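Local coordinates for redox-sensing transcriptional repressor Rex (Thermus thermophilus, PDB 2DT5), which probably represses transcription by binding DNA as a homodimer, in response to changes in the cellular NADH/NAD(+) redox state, at residues B[109-113]-B[124-130]; B[81-87]-B[141-147]; B[77-81]-B[102-106]. The protein carries 1 engineered substitution. One frame throughout, in Å; residues are numbered along the deposited sequence.

Overall arrangement
All three contacts belong to one Rossmann sheet that binds NAD, parallel in the strands these contacts join. Strands 81-86 and 105-112 are neighbours in it. Interaction 2 joins the first to strand 143-146, and interaction 1 joins the second to strand 125-129. Interaction 3 ties the beginnings of the two together and shares Trp81 with interaction 2. The centres of interactions 1 and 2 lie about 10 Å apart. Both touch NAD: interaction 1 holds the adenosine ribose, and interaction 2 brings Gly87 and Thr147 to the cofactor. The centre of interaction 3 lies about 21 Å from that of interaction 1, away from the annotated sites. Interactions 2 and 3 also touch the second subunit.

Interaction 1: B[109-113]-B[124-130]; sequences GFFDV and GGVIEHV. With NAD (nicotinamide-adenine-dinucleotide), chain L.
Phe111 pairs with Glu128, and Asp112 with His129, as two parallel strands meet. Glu128 N donates to Phe110 O at 2.7 Å, nearly straight at 170°. Asp112 N donates to Glu128 O, and Val130 N to Asp112 O. Between these bonds Phe111 CA makes a CA-H...O contact with Glu128 O. On the face that carries Phe111 and Glu128, the two side chains run side by side, ring and carboxylate planes 21° apart. Glu128 OE1 forms a salt bridge with Arg136. A water accepts from Phe110 N, with Val126 O and Glu128 OE2 among more acceptors than it has protons for. Phe110 lies beside Ile127, CB to CG1 4.3 Å, with its ring near the backbone of Gly124 and Gly125.

This is the NAD-binding end of the Rossmann sheet, where an acidic residue at the C-terminal end of the second strand grips the adenosine ribose. Asp112 CB points away from 124-130, though it touches Ile127 CG2; with CG anti to the backbone N (chi1 -157°) the carboxylate reaches the ribose. OD1 accepts from NAD O2B at 2.5 Å, a doubtfully short length, and OD2 from NAD O3B at 2.7 Å. Val113 N also donates to OD1, from above the carboxylate plane. Val113 CG1 presses tightly on Val130 CG1 at 3.4 Å. The same Val113 methyl reaches NAD N1A at 3.5 Å, while Val130 CG2 meets it at 3.9 Å.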
loop_
_atom_site.group_PDB
_atom_site.type_symbol
_atom_site.label_atom_id
_atom_site.label_comp_id
_atom_site.label_asym_id
_atom_site.label_seq_id
_atom_site.Cartn_x
_atom_site.Cartn_y
_atom_site.Cartn_z
ATOM N N GLY B 109 10.484 6.350 19.971
ATOM C CA GLY B 109 10.883 7.740 19.863
ATOM C C GLY B 109 9.958 8.526 18.965
ATOM O O GLY B 109 9.448 8.006 17.979
ATOM N N PHE B 110 9.739 9.782 19.324
ATOM C CA PHE B 110 8.856 10.671 18.586
ATOM C C PHE B 110 9.559 12.021 18.498
ATOM O O PHE B 110 9.900 12.611 19.514
ATOM C CB PHE B 110 7.516 10.761 19.324
ATOM C CG PHE B 110 6.970 9.414 19.733
ATOM C CD1 PHE B 110 7.282 8.877 20.974
ATOM C CD2 PHE B 110 6.174 8.665 18.858
ATOM C CE1 PHE B 110 6.814 7.619 21.348
ATOM C CE2 PHE B 110 5.699 7.397 19.218
ATOM C CZ PHE B 110 6.018 6.873 20.466
ATOM N N PHE B 111 9.785 12.502 17.278
ATOM C CA PHE B 111 10.518 13.742 17.083
ATOM C C PHE B 111 9.869 14.753 16.151
ATOM O O PHE B 111 9.185 14.399 15.186
ATOM C CB PHE B 111 11.929 13.426 16.557
ATOM C CG PHE B 111 12.628 12.312 17.298
ATOM C CD1 PHE B 111 12.444 10.979 16.924
ATOM C CD2 PHE B 111 13.480 12.594 18.370
ATOM C CE1 PHE B 111 13.104 9.944 17.610
ATOM C CE2 PHE B 111 14.142 11.568 19.062
ATOM C CZ PHE B 111 13.956 10.244 18.681
ATOM N N ASP B 112 10.112 16.026 16.446
ATOM C CA ASP B 112 9.588 17.131 15.653
ATOM C C ASP B 112 10.547 18.298 15.908
ATOM O O ASP B 112 11.497 18.150 16.673
ATOM C CB ASP B 112 8.172 17.459 16.128
ATOM C CG ASP B 112 7.351 18.159 15.069
ATOM O OD1 ASP B 112 7.561 19.376 14.863
ATOM O OD2 ASP B 112 6.497 17.495 14.433
ATOM N N VAL B 113 10.320 19.440 15.266
ATOM C CA VAL B 113 11.173 20.608 15.471
ATOM C C VAL B 113 10.353 21.761 16.024
ATOM O O VAL B 113 10.893 22.789 16.407
ATOM C CB VAL B 113 11.818 21.085 14.160
ATOM C CG1 VAL B 113 12.751 20.008 13.622
ATOM C CG2 VAL B 113 10.747 21.410 13.142
ATOM N N GLY B 124 3.141 6.173 24.895
ATOM C CA GLY B 124 4.453 5.607 25.142
ATOM C C GLY B 124 5.607 6.568 25.342
ATOM O O GLY B 124 6.751 6.131 25.438
ATOM N N GLY B 125 5.350 7.869 25.399
ATOM C CA GLY B 125 6.469 8.767 25.612
ATOM C C GLY B 125 6.157 10.236 25.477
ATOM O O GLY B 125 5.036 10.677 25.700
ATOM N N VAL B 126 7.171 10.997 25.099
ATOM C CA VAL B 126 7.015 12.426 24.926
ATOM C C VAL B 126 7.770 12.816 23.660
ATOM O O VAL B 126 8.800 12.227 23.331
ATOM C CB VAL B 126 7.572 13.174 26.151
ATOM C CG1 VAL B 126 9.073 12.951 26.256
ATOM C CG2 VAL B 126 7.257 14.640 26.049
ATOM N N ILE B 127 7.237 13.787 22.928
ATOM C CA ILE B 127 7.875 14.236 21.709
ATOM C C ILE B 127 9.178 14.949 22.046
ATOM O O ILE B 127 9.200 15.868 22.875
ATOM C CB ILE B 127 6.953 15.182 20.939
ATOM C CG1 ILE B 127 5.669 14.437 20.572
ATOM C CG2 ILE B 127 7.648 15.700 19.669
ATOM C CD1 ILE B 127 4.673 15.297 19.841
ATOM N N GLU B 128 10.267 14.513 21.419
ATOM C CA GLU B 128 11.563 15.136 21.658
ATOM C C GLU B 128 11.994 15.896 20.423
ATOM O O GLU B 128 11.432 15.716 19.333
ATOM C CB GLU B 128 12.611 14.086 22.020
ATOM C CG GLU B 128 12.225 13.253 23.224
ATOM C CD GLU B 128 13.276 12.225 23.571
ATOM O OE1 GLU B 128 14.100 12.499 24.469
ATOM O OE2 GLU B 128 13.285 11.150 22.934
ATOM N N HIS B 129 12.995 16.753 20.590
ATOM C CA HIS B 129 13.471 17.530 19.472
ATOM C C HIS B 129 14.314 16.652 18.558
ATOM O O HIS B 129 15.067 15.782 19.018
ATOM C CB HIS B 129 14.268 18.741 19.951
ATOM C CG HIS B 129 14.555 19.724 18.862
ATOM N ND1 HIS B 129 15.498 19.492 17.883
ATOM C CD2 HIS B 129 13.967 20.900 18.543
ATOM C CE1 HIS B 129 15.471 20.481 17.009
ATOM N NE2 HIS B 129 14.551 21.349 17.386
ATOM N N VAL B 130 14.171 16.869 17.258
ATOM C CA VAL B 130 14.901 16.070 16.297
ATOM C C VAL B 130 16.418 16.121 16.529
ATOM O O VAL B 130 17.148 15.249 16.055
ATOM C CB VAL B 130 14.566 16.505 14.862
ATOM C CG1 VAL B 130 15.209 17.833 14.558
ATOM C CG2 VAL B 130 15.021 15.445 13.887
HETATM P PA NAD L . 1.808 18.374 9.049
HETATM O O1A NAD L . 0.541 18.237 9.831
HETATM O O2A NAD L . 2.169 19.701 8.455
HETATM O O5B NAD L . 2.931 17.863 10.003
HETATM C C5B NAD L . 4.332 17.845 9.632
HETATM C C4B NAD L . 5.108 17.862 10.926
HETATM O O4B NAD L . 6.509 17.811 10.499
HETATM C C3B NAD L . 5.029 19.186 11.781
HETATM O O3B NAD L . 4.621 18.855 13.145
HETATM C C2B NAD L . 6.431 19.789 11.729
HETATM O O2B NAD L . 6.844 20.537 12.809
HETATM C C1B NAD L . 7.239 18.520 11.469
HETATM N N9A NAD L . 8.525 18.761 10.871
HETATM C C8A NAD L . 8.973 19.600 9.840
HETATM N N7A NAD L . 10.269 19.488 9.609
HETATM C C5A NAD L . 10.755 18.575 10.474
HETATM C C6A NAD L . 12.097 18.021 10.707
HETATM N N6A NAD L . 13.148 18.396 10.012
HETATM N N1A NAD L . 12.169 17.066 11.725
HETATM C C2A NAD L . 11.132 16.638 12.476
HETATM N N3A NAD L . 9.835 17.137 12.291
HETATM C C4A NAD L . 9.693 18.106 11.284
HETATM O O3 NAD L . 1.799 17.314 7.848
HETATM P PN NAD L . 0.901 15.954 7.595
HETATM O O1N NAD L . -0.387 16.333 6.984
HETATM O O2N NAD L . 0.911 15.211 8.890
HETATM O O5D NAD L . 1.796 15.238 6.455
HETATM C C5D NAD L . 3.131 14.744 6.770
HETATM C C4D NAD L . 3.727 14.135 5.557
HETATM O O4D NAD L . 2.869 12.975 5.123
HETATM C C3D NAD L . 3.767 15.084 4.285
HETATM O O3D NAD L . 4.987 14.869 3.543
HETATM C C2D NAD L . 2.568 14.605 3.489
HETATM O O2D NAD L . 2.571 14.984 2.153
HETATM C C1D NAD L . 2.668 13.054 3.721
HETATM N N1N NAD L . 1.438 12.369 3.245
HETATM C C2N NAD L . 1.642 11.051 2.750
HETATM C C3N NAD L . 0.660 10.174 2.609
HETATM C C7N NAD L . 0.946 8.819 2.037
HETATM O O7N NAD L . -0.026 8.115 1.686
HETATM N N7N NAD L . 2.226 8.437 1.878
HETATM C C4N NAD L . -0.773 10.525 3.002
HETATM C C5N NAD L . -0.729 11.507 4.158
HETATM C C6N NAD L . 0.194 12.570 4.012
HETATM O O HOH W 1 10.333 10.413 22.127
#

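Interaction 2: B[81-87]-B[141-147]; sequences WGLCIVG and IEIALLT. With NAD (nicotinamide-adenine-dinucleotide), chain L.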
loop_
_atom_site.group_PDB
_atom_site.type_symbol
_atom_site.label_atom_id
_atom_site.label_comp_id
_atom_site.label_asym_id
_atom_site.label_seq_id
_atom_site.Cartn_x
_atom_site.Cartn_y
_atom_site.Cartn_z
ATOM N N TRP B 81 11.758 -4.922 16.486
ATOM C CA TRP B 81 12.440 -3.744 15.958
ATOM C C TRP B 81 12.044 -2.452 16.665
ATOM O O TRP B 81 10.882 -2.254 17.016
ATOM C CB TRP B 81 12.146 -3.564 14.471
ATOM C CG TRP B 81 12.591 -4.690 13.598
ATOM C CD1 TRP B 81 11.872 -5.804 13.253
ATOM C CD2 TRP B 81 13.835 -4.777 12.886
ATOM N NE1 TRP B 81 12.595 -6.578 12.362
ATOM C CE2 TRP B 81 13.802 -5.973 12.127
ATOM C CE3 TRP B 81 14.981 -3.968 12.829
ATOM C CZ2 TRP B 81 14.859 -6.363 11.298
ATOM C CZ3 TRP B 81 16.039 -4.362 12.003
ATOM C CH2 TRP B 81 15.966 -5.557 11.255
ATOM N N GLY B 82 13.012 -1.567 16.864
ATOM C CA GLY B 82 12.719 -0.294 17.501
ATOM C C GLY B 82 12.421 0.746 16.430
ATOM O O GLY B 82 13.213 0.926 15.499
ATOM N N LEU B 83 11.281 1.423 16.537
ATOM C CA LEU B 83 10.928 2.436 15.545
ATOM C C LEU B 83 10.797 3.827 16.154
ATOM O O LEU B 83 10.747 3.996 17.373
ATOM C CB LEU B 83 9.573 2.148 14.836
ATOM C CG LEU B 83 9.122 0.743 14.427
ATOM C CD1 LEU B 83 7.857 0.848 13.590
ATOM C CD2 LEU B 83 10.209 0.013 13.672
ATOM N N CYS B 84 10.741 4.823 15.315
ATOM C CA CYS B 84 10.525 6.181 15.755
ATOM C C CYS B 84 9.738 6.869 14.665
ATOM O O CYS B 84 9.700 6.428 13.514
ATOM C CB CYS B 84 11.847 6.902 16.009
ATOM S SG CYS B 84 12.797 7.288 14.502
ATOM N N ILE B 85 9.108 7.974 15.025
ATOM C CA ILE B 85 8.365 8.747 14.059
ATOM C C ILE B 85 9.059 10.099 14.043
ATOM O O ILE B 85 9.329 10.680 15.109
ATOM C CB ILE B 85 6.896 8.927 14.490
ATOM C CG1 ILE B 85 6.178 7.563 14.511
ATOM C CG2 ILE B 85 6.212 9.877 13.534
ATOM C CD1 ILE B 85 4.783 7.577 15.164
ATOM N N VAL B 86 9.383 10.585 12.851
ATOM C CA VAL B 86 10.009 11.888 12.721
ATOM C C VAL B 86 9.007 12.776 11.991
ATOM O O VAL B 86 8.735 12.581 10.815
ATOM C CB VAL B 86 11.330 11.801 11.925
ATOM C CG1 VAL B 86 11.842 13.221 11.586
ATOM C CG2 VAL B 86 12.379 11.044 12.758
ATOM N N GLY B 87 8.456 13.752 12.702
ATOM C CA GLY B 87 7.463 14.622 12.107
ATOM C C GLY B 87 6.144 14.255 12.768
ATOM O O GLY B 87 5.349 13.493 12.223
ATOM N N ILE B 141 16.934 2.269 18.074
ATOM C CA ILE B 141 15.979 2.491 17.007
ATOM C C ILE B 141 16.581 2.207 15.636
ATOM O O ILE B 141 17.525 2.881 15.218
ATOM C CB ILE B 141 15.493 3.937 17.047
ATOM C CG1 ILE B 141 14.817 4.198 18.398
ATOM C CG2 ILE B 141 14.560 4.206 15.865
ATOM C CD1 ILE B 141 14.481 5.650 18.660
ATOM N N GLU B 142 16.023 1.226 14.932
ATOM C CA GLU B 142 16.540 0.858 13.625
ATOM C C GLU B 142 15.746 1.417 12.444
ATOM O O GLU B 142 16.321 1.696 11.389
ATOM C CB GLU B 142 16.598 -0.670 13.478
ATOM C CG GLU B 142 17.507 -1.413 14.450
ATOM C CD GLU B 142 16.921 -1.552 15.850
ATOM O OE1 GLU B 142 15.688 -1.704 15.979
ATOM O OE2 GLU B 142 17.698 -1.534 16.829
ATOM N N ILE B 143 14.437 1.581 12.625
ATOM C CA ILE B 143 13.560 2.058 11.553
ATOM C C ILE B 143 12.862 3.390 11.871
ATOM O O ILE B 143 12.327 3.572 12.958
ATOM C CB ILE B 143 12.482 0.976 11.252
ATOM C CG1 ILE B 143 13.177 -0.288 10.725
ATOM C CG2 ILE B 143 11.420 1.512 10.286
ATOM C CD1 ILE B 143 12.242 -1.463 10.436
ATOM N N ALA B 144 12.859 4.313 10.916
ATOM C CA ALA B 144 12.209 5.592 11.152
ATOM C C ALA B 144 11.045 5.802 10.198
ATOM O O ALA B 144 11.165 5.538 9.008
ATOM C CB ALA B 144 13.221 6.745 11.000
ATOM N N LEU B 145 9.916 6.267 10.731
ATOM C CA LEU B 145 8.732 6.575 9.917
ATOM C C LEU B 145 8.834 8.084 9.643
ATOM O O LEU B 145 8.698 8.910 10.559
ATOM C CB LEU B 145 7.434 6.232 10.685
ATOM C CG LEU B 145 6.955 4.767 10.607
ATOM C CD1 LEU B 145 8.072 3.833 11.002
ATOM C CD2 LEU B 145 5.737 4.553 11.520
ATOM N N LEU B 146 9.105 8.431 8.390
ATOM C CA LEU B 146 9.280 9.818 8.011
ATOM C C LEU B 146 7.985 10.457 7.559
ATOM O O LEU B 146 7.507 10.192 6.470
ATOM C CB LEU B 146 10.322 9.944 6.895
ATOM C CG LEU B 146 10.823 11.379 6.640
ATOM C CD1 LEU B 146 11.289 12.013 7.963
ATOM C CD2 LEU B 146 11.961 11.356 5.628
ATOM N N THR B 147 7.447 11.333 8.398
ATOM C CA THR B 147 6.197 12.014 8.112
ATOM C C THR B 147 6.334 13.542 8.242
ATOM O O THR B 147 5.544 14.187 8.930
ATOM C CB THR B 147 5.093 11.494 9.067
ATOM O OG1 THR B 147 5.596 11.501 10.410
ATOM C CG2 THR B 147 4.724 10.039 8.712
HETATM P PA NAD L . 1.808 18.374 9.049
HETATM O O1A NAD L . 0.541 18.237 9.831
HETATM O O2A NAD L . 2.169 19.701 8.455
HETATM O O5B NAD L . 2.931 17.863 10.003
HETATM C C5B NAD L . 4.332 17.845 9.632
HETATM C C4B NAD L . 5.108 17.862 10.926
HETATM O O4B NAD L . 6.509 17.811 10.499
HETATM C C3B NAD L . 5.029 19.186 11.781
HETATM O O3B NAD L . 4.621 18.855 13.145
HETATM C C2B NAD L . 6.431 19.789 11.729
HETATM O O2B NAD L . 6.844 20.537 12.809
HETATM C C1B NAD L . 7.239 18.520 11.469
HETATM N N9A NAD L . 8.525 18.761 10.871
HETATM C C8A NAD L . 8.973 19.600 9.840
HETATM N N7A NAD L . 10.269 19.488 9.609
HETATM C C5A NAD L . 10.755 18.575 10.474
HETATM C C6A NAD L . 12.097 18.021 10.707
HETATM N N6A NAD L . 13.148 18.396 10.012
HETATM N N1A NAD L . 12.169 17.066 11.725
HETATM C C2A NAD L . 11.132 16.638 12.476
HETATM N N3A NAD L . 9.835 17.137 12.291
HETATM C C4A NAD L . 9.693 18.106 11.284
HETATM O O3 NAD L . 1.799 17.314 7.848
HETATM P PN NAD L . 0.901 15.954 7.595
HETATM O O1N NAD L . -0.387 16.333 6.984
HETATM O O2N NAD L . 0.911 15.211 8.890
HETATM O O5D NAD L . 1.796 15.238 6.455
HETATM C C5D NAD L . 3.131 14.744 6.770
HETATM C C4D NAD L . 3.727 14.135 5.557
HETATM O O4D NAD L . 2.869 12.975 5.123
HETATM C C3D NAD L . 3.767 15.084 4.285
HETATM O O3D NAD L . 4.987 14.869 3.543
HETATM C C2D NAD L . 2.568 14.605 3.489
HETATM O O2D NAD L . 2.571 14.984 2.153
HETATM C C1D NAD L . 2.668 13.054 3.721
HETATM N N1N NAD L . 1.438 12.369 3.245
HETATM C C2N NAD L . 1.642 11.051 2.750
HETATM C C3N NAD L . 0.660 10.174 2.609
HETATM C C7N NAD L . 0.946 8.819 2.037
HETATM O O7N NAD L . -0.026 8.115 1.686
HETATM N N7N NAD L . 2.226 8.437 1.878
HETATM C C4N NAD L . -0.773 10.525 3.002
HETATM C C5N NAD L . -0.729 11.507 4.158
HETATM C C6N NAD L . 0.194 12.570 4.012
#
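Leu83 packs beside Ile143 where strands 81-86 and 143-146 run parallel. They form the centre of the Rossmann sheet, with axes 4.6 Å apart at closest. Leu83, Ile85, Ile143 and Leu145 line one face. Leu83 CD2 is wedged against Ile143 CB at 3.5 Å, a tight fit, and its CD1 meets Leu145 CD1. Leu193 and Ile200 of the second subunit pack on Leu83 and Ile143. Cys84, Val86, Ala144 and Leu146 line the other face, where helix 150-163 packs. Cys84 SG sits between the backbone N and the carbonyl carbon (chi1 71°) and rests on Ala144 CB at 3.6 Å. Val86 CG1 touches Leu146 CD1 and also NAD C2A.

Just before strand 143-146, the Glu142 chain bends at chi2 (77°), which brings OE1 to Gly82 N, 2.8 Å away and nearly along the C-O axis. Glu142 CB meets the edge of the Trp81 ring at CE3, 3.7 Å away. An alanine here would probably leave Gly82 N without this acceptor and take the CG contact from the Trp81 edge, keeping only that of CB. Gly82 O takes two donors, Ile143 N and Glu142 N.

At the far end the strands reach the cofactor. Gly87, first glycine of a GxGxxG pattern, lines the NAD pocket; its CA lies 3.5 Å from NAD N3A. Thr147 O approaches NAD C5D. Thr147 OG1 donates to Gly87 O at 2.7 Å, tilted 18° from the carbonyl plane.

Interaction 3: B[77-81]-B[102-106]; sequences LNRKW and GESFE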
loop_
_atom_site.group_PDB
_atom_site.type_symbol
_atom_site.label_atom_id
_atom_site.label_comp_id
_atom_site.label_asym_id
_atom_site.label_seq_id
_atom_site.Cartn_x
_atom_site.Cartn_y
_atom_site.Cartn_z
ATOM N N LEU B 77 10.349 -10.891 11.345
ATOM C CA LEU B 77 9.244 -10.573 12.241
ATOM C C LEU B 77 9.364 -11.215 13.621
ATOM O O LEU B 77 8.689 -10.806 14.573
ATOM C CB LEU B 77 7.934 -10.966 11.569
ATOM C CG LEU B 77 7.676 -10.169 10.278
ATOM C CD1 LEU B 77 6.518 -10.785 9.484
ATOM C CD2 LEU B 77 7.370 -8.720 10.629
ATOM N N ASN B 78 10.228 -12.217 13.754
ATOM C CA ASN B 78 10.389 -12.852 15.056
ATOM C C ASN B 78 11.377 -12.038 15.877
ATOM O O ASN B 78 11.854 -12.469 16.916
ATOM C CB ASN B 78 10.846 -14.302 14.905
ATOM C CG ASN B 78 12.121 -14.434 14.098
ATOM O OD1 ASN B 78 12.434 -13.579 13.272
ATOM N ND2 ASN B 78 12.850 -15.526 14.313
ATOM N N ARG B 79 11.683 -10.847 15.387
ATOM C CA ARG B 79 12.584 -9.936 16.078
ATOM C C ARG B 79 11.714 -8.780 16.582
ATOM O O ARG B 79 10.577 -8.641 16.147
ATOM C CB ARG B 79 13.626 -9.381 15.104
ATOM C CG ARG B 79 14.642 -10.389 14.605
ATOM C CD ARG B 79 15.352 -9.844 13.394
ATOM N NE ARG B 79 16.500 -10.657 12.991
ATOM C CZ ARG B 79 17.697 -10.601 13.571
ATOM N NH1 ARG B 79 17.908 -9.771 14.584
ATOM N NH2 ARG B 79 18.693 -11.354 13.123
ATOM N N LYS B 80 12.225 -7.978 17.512
ATOM C CA LYS B 80 11.472 -6.826 17.982
ATOM C C LYS B 80 12.258 -5.606 17.515
ATOM O O LYS B 80 13.317 -5.308 18.059
ATOM C CB LYS B 80 11.344 -6.820 19.506
ATOM C CG LYS B 80 10.521 -5.638 20.031
ATOM C CD LYS B 80 10.527 -5.549 21.558
ATOM C CE LYS B 80 9.800 -6.722 22.211
ATOM N NZ LYS B 80 8.357 -6.766 21.832
ATOM N N TRP B 81 11.758 -4.922 16.486
ATOM C CA TRP B 81 12.440 -3.744 15.958
ATOM C C TRP B 81 12.044 -2.452 16.665
ATOM O O TRP B 81 10.882 -2.254 17.016
ATOM C CB TRP B 81 12.146 -3.564 14.471
ATOM C CG TRP B 81 12.591 -4.690 13.598
ATOM C CD1 TRP B 81 11.872 -5.804 13.253
ATOM C CD2 TRP B 81 13.835 -4.777 12.886
ATOM N NE1 TRP B 81 12.595 -6.578 12.362
ATOM C CE2 TRP B 81 13.802 -5.973 12.127
ATOM C CE3 TRP B 81 14.981 -3.968 12.829
ATOM C CZ2 TRP B 81 14.859 -6.363 11.298
ATOM C CZ3 TRP B 81 16.039 -4.362 12.003
ATOM C CH2 TRP B 81 15.966 -5.557 11.255
ATOM N N GLY B 102 1.844 -4.440 16.182
ATOM C CA GLY B 102 2.170 -5.794 16.600
ATOM C C GLY B 102 3.442 -5.873 17.433
ATOM O O GLY B 102 4.061 -4.852 17.751
ATOM N N GLU B 103 3.835 -7.093 17.785
ATOM C CA GLU B 103 5.027 -7.311 18.595
ATOM C C GLU B 103 6.341 -7.077 17.873
ATOM O O GLU B 103 7.336 -6.753 18.503
ATOM C CB GLU B 103 5.033 -8.732 19.171
ATOM C CG GLU B 103 4.037 -8.938 20.288
ATOM C CD GLU B 103 4.459 -10.035 21.256
ATOM O OE1 GLU B 103 3.648 -10.363 22.152
ATOM O OE2 GLU B 103 5.594 -10.560 21.126
ATOM N N SER B 104 6.342 -7.239 16.560
ATOM C CA SER B 104 7.560 -7.064 15.767
ATOM C C SER B 104 8.106 -5.642 15.695
ATOM O O SER B 104 9.314 -5.446 15.541
ATOM C CB SER B 104 7.321 -7.557 14.350
ATOM O OG SER B 104 6.801 -8.870 14.355
ATOM N N PHE B 105 7.222 -4.654 15.803
ATOM C CA PHE B 105 7.623 -3.251 15.696
ATOM C C PHE B 105 7.201 -2.455 16.911
ATOM O O PHE B 105 6.015 -2.346 17.208
ATOM C CB PHE B 105 7.002 -2.653 14.441
ATOM C CG PHE B 105 7.267 -3.457 13.211
ATOM C CD1 PHE B 105 6.258 -4.209 12.629
ATOM C CD2 PHE B 105 8.541 -3.500 12.658
ATOM C CE1 PHE B 105 6.504 -4.990 11.521
ATOM C CE2 PHE B 105 8.802 -4.285 11.535
ATOM C CZ PHE B 105 7.787 -5.031 10.966
ATOM N N GLU B 106 8.173 -1.879 17.604
ATOM C CA GLU B 106 7.880 -1.132 18.812
ATOM C C GLU B 106 8.390 0.297 18.702
ATOM O O GLU B 106 9.584 0.511 18.505
ATOM C CB GLU B 106 8.550 -1.835 19.993
ATOM C CG GLU B 106 8.175 -1.297 21.342
ATOM C CD GLU B 106 9.128 -1.770 22.430
ATOM O OE1 GLU B 106 8.769 -1.665 23.622
ATOM O OE2 GLU B 106 10.242 -2.233 22.091
#
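Ser104 answers Leu77 with its side chain and Trp81 with its backbone. Ser104 OG donates to Leu77 O at 2.7 Å, in the carbonyl plane and on a lone pair. The hydroxyl is placed for this by a chi1 of -52°, which turns OG to the side opposite its own carbonyl carbon. Ser104 O in turn accepts from Trp81 N at 2.7 Å. The same oxygen lies at the edge of the Trp81 ring, in its plane. Trp81 O then takes Glu106 N at 2.8 Å, almost straight at 169°. These two backbone bonds flank the parallel bridge between Trp81 and Phe105, where strands 81-86 and 105-112 of the Rossmann sheet begin to pair. The indole nitrogen NE1 donates to Gly76 O, just ahead of the segment. Arg79 O has a weaker partner, the CA-H of Ser104.

Lys80 reaches across the exposed side of the contact. Its chain bends at chi3 and chi4, and NZ makes a weak hydrogen bond to Glu103 O at 3.5 Å. Its CD passes Glu106 OE2 at 3.4 Å, but NZ stays 4.9 Å from that oxygen. Glu106 OE2 forms its salt bridge with Arg108.

Leu77 CD2 touches Phe105 CZ at 3.7 Å. The side chains of Trp81 and Phe105 lie side by side; the five-membered ring of Trp81 and the Phe105 ring are near parallel, planes 21° apart, but slid so far that they barely overlap. Thr194, Ser197 and Leu193 of the second subunit pack on Leu77, Trp81 and Phe105. The chemistry implies that backbone bonds fix the start of strand 81-86 and one serine hydroxyl ties the loop before it, while the charged groups on the exposed side are likely to add only a weak attraction.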